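PDB 3E6E: alanine racemase from Enterococcus faecalis, which belongs to the alanine racemase family, whose chains pair a TIM-barrel N-terminal domain with a mostly beta C-terminal domain and here assemble in twos. Local coordinates for residues S171-I176 with V204-T209. The protein carries 1 engineered substitution. Sequence-based numbering, arbitrary orientation.
Sequences STADEI and VSNSAT. With DCS (D-[3-hydroxy-2-methyl-5-phosphonooxymethyl-pyridin-4-ylmethyl]-N,O-cycloserylamide), chain D.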
loop_
_atom_site.group_PDB
_atom_site.type_symbol
_atom_site.label_atom_id
_atom_site.label_comp_id
_atom_site.label_asym_id
_atom_site.label_seq_id
_atom_site.Cartn_x
_atom_site.Cartn_y
_atom_site.Cartn_z
ATOM N N SER A 171 0.625 -22.099 -12.543
ATOM C CA SER A 171 0.119 -20.794 -12.928
ATOM C C SER A 171 -1.364 -20.804 -13.235
ATOM O O SER A 171 -1.977 -19.746 -13.338
ATOM C CB SER A 171 0.870 -20.265 -14.149
ATOM O OG SER A 171 0.579 -21.025 -15.314
ATOM N N THR A 172 -1.940 -21.996 -13.371
ATOM C CA THR A 172 -3.358 -22.138 -13.694
ATOM C C THR A 172 -4.110 -23.116 -12.808
ATOM O O THR A 172 -5.170 -23.593 -13.189
ATOM C CB THR A 172 -3.549 -22.618 -15.153
ATOM O OG1 THR A 172 -2.834 -23.844 -15.347
ATOM C CG2 THR A 172 -3.028 -21.581 -16.123
ATOM N N ALA A 173 -3.580 -23.404 -11.625
ATOM C CA ALA A 173 -4.217 -24.360 -10.719
ATOM C C ALA A 173 -5.600 -23.955 -10.244
ATOM O O ALA A 173 -6.395 -24.809 -9.863
ATOM C CB ALA A 173 -3.325 -24.609 -9.518
ATOM N N ASP A 174 -5.895 -22.660 -10.252
ATOM C CA ASP A 174 -7.207 -22.208 -9.798
ATOM C C ASP A 174 -8.169 -22.032 -10.961
ATOM O O ASP A 174 -9.253 -21.479 -10.795
ATOM C CB ASP A 174 -7.082 -20.890 -9.031
ATOM C CG ASP A 174 -6.680 -19.733 -9.923
ATOM O OD1 ASP A 174 -5.670 -19.848 -10.653
ATOM O OD2 ASP A 174 -7.374 -18.702 -9.899
ATOM N N GLU A 175 -7.776 -22.513 -12.137
ATOM C CA GLU A 175 -8.612 -22.391 -13.328
ATOM C C GLU A 175 -9.468 -23.641 -13.548
ATOM O O GLU A 175 -9.044 -24.754 -13.247
ATOM C CB GLU A 175 -7.727 -22.146 -14.548
ATOM C CG GLU A 175 -8.274 -21.127 -15.545
ATOM C CD GLU A 175 -8.019 -19.685 -15.121
ATOM O OE1 GLU A 175 -6.868 -19.358 -14.754
ATOM O OE2 GLU A 175 -8.969 -18.880 -15.169
ATOM N N ILE A 176 -10.677 -23.452 -14.065
ATOM C CA ILE A 176 -11.593 -24.560 -14.318
ATOM C C ILE A 176 -10.961 -25.512 -15.322
ATOM O O ILE A 176 -10.967 -26.726 -15.127
ATOM C CB ILE A 176 -12.922 -24.060 -14.903
ATOM C CG1 ILE A 176 -13.599 -23.113 -13.911
ATOM C CG2 ILE A 176 -13.816 -25.234 -15.253
ATOM C CD1 ILE A 176 -14.842 -22.433 -14.459
ATOM N N VAL A 204 4.843 -29.039 -5.020
ATOM C CA VAL A 204 4.339 -28.342 -6.197
ATOM C C VAL A 204 3.028 -27.627 -5.883
ATOM O O VAL A 204 2.667 -26.666 -6.553
ATOM C CB VAL A 204 4.057 -29.344 -7.339
ATOM C CG1 VAL A 204 5.246 -30.262 -7.529
ATOM C CG2 VAL A 204 2.811 -30.163 -7.022
ATOM N N SER A 205 2.336 -28.116 -4.853
ATOM C CA SER A 205 1.029 -27.621 -4.430
ATOM C C SER A 205 0.888 -26.282 -3.724
ATOM O O SER A 205 1.655 -25.955 -2.825
ATOM C CB SER A 205 0.358 -28.664 -3.547
ATOM O OG SER A 205 0.224 -29.888 -4.230
ATOM N N ASN A 206 -0.129 -25.525 -4.135
ATOM C CA ASN A 206 -0.447 -24.236 -3.526
ATOM C C ASN A 206 -1.902 -24.297 -3.096
ATOM O O ASN A 206 -2.567 -25.333 -3.275
ATOM C CB ASN A 206 -0.224 -23.060 -4.502
ATOM C CG ASN A 206 -1.180 -23.065 -5.694
ATOM O OD1 ASN A 206 -1.087 -22.206 -6.574
ATOM N ND2 ASN A 206 -2.092 -24.025 -5.729
ATOM N N SER A 207 -2.334 -23.233 -2.491
ATOM C CA SER A 207 -3.703 -23.067 -2.168
ATOM C C SER A 207 -4.624 -23.699 -3.155
ATOM O O SER A 207 -5.317 -24.605 -2.861
ATOM C CB SER A 207 -3.988 -21.605 -1.964
ATOM O OG SER A 207 -3.733 -21.250 -0.682
ATOM N N ALA A 208 -4.608 -23.168 -4.335
ATOM C CA ALA A 208 -5.419 -23.668 -5.426
ATOM C C ALA A 208 -5.222 -25.167 -5.682
ATOM O O ALA A 208 -6.175 -25.939 -5.556
ATOM C CB ALA A 208 -5.119 -22.878 -6.701
ATOM N N THR A 209 -3.997 -25.581 -6.028
ATOM C CA THR A 209 -3.733 -26.993 -6.340
ATOM C C THR A 209 -4.168 -27.930 -5.225
ATOM O O THR A 209 -4.766 -28.965 -5.495
ATOM C CB THR A 209 -2.223 -27.282 -6.675
ATOM O OG1 THR A 209 -1.530 -27.675 -5.492
ATOM C CG2 THR A 209 -1.534 -26.054 -7.261
HETATM N N1 DCS D . 4.532 -21.066 -3.639
HETATM C C2 DCS D . 5.211 -20.057 -4.399
HETATM C C2A DCS D . 6.508 -20.361 -5.123
HETATM C C3 DCS D . 4.626 -18.787 -4.452
HETATM O O3 DCS D . 5.202 -17.778 -5.144
HETATM C C4 DCS D . 3.379 -18.558 -3.739
HETATM C C4A DCS D . 2.731 -17.189 -3.794
HETATM C C5 DCS D . 2.769 -19.661 -2.994
HETATM C C6 DCS D . 3.360 -20.875 -2.963
HETATM C C5A DCS D . 1.475 -19.525 -2.230
HETATM O O4P DCS D . 0.414 -19.310 -3.165
HETATM P P DCS D . -1.121 -19.114 -2.789
HETATM O O1P DCS D . -1.544 -20.334 -2.130
HETATM O O2P DCS D . -1.249 -17.945 -1.924
HETATM O O3P DCS D . -1.856 -18.925 -4.035
HETATM N N DCS D . 2.446 -16.798 -5.233
HETATM C CA DCS D . 1.846 -15.569 -5.541
HETATM C C DCS D . 2.519 -14.429 -6.074
HETATM O O DCS D . 3.855 -14.339 -6.337
HETATM N ND DCS D . 1.637 -13.480 -6.273
HETATM O OG DCS D . 0.397 -13.944 -5.886
HETATM C CB DCS D . 0.531 -15.211 -5.440
#
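Ala173 and Asp174, the two central residues of a type I turn from Thr172 to Glu175, rest against Ala208 and Thr209 of the short helix 207-212. The turn is closed by the backbone bond from Glu175 N to Thr172 O, 3.0 Å. Ala173 aims its methyl at the helix: CB lies 3.8 Å from Ala208 CB and also abuts Thr209 CG2, although the placing of the threonine branch is doubtful in the model. Along Asp174, CB packs on Ala208 CB at 3.6 Å. CG then lies between the backbone N and carbonyl carbon (chi1 68°), farther from that methyl than CB is, and at the tip OD2 forms a salt bridge with Lys236, which Glu175 OE2 shares. The contact is thus apolar, methyl and methylene groups packed together, while the Asp174 carboxylate is turned to Lys236. One residue before Ala208, Ser207 N donates to O1P of the DCS phosphate at 3.0 Å (140°), and Ser207 OG adds a weak bond, although O1P is less surely placed. The loop after strand 165-167 meets the short helix following strand 201-203 at the C-terminal mouth of the TIM barrel, where the Ser207 amide binds the ligand's phosphate.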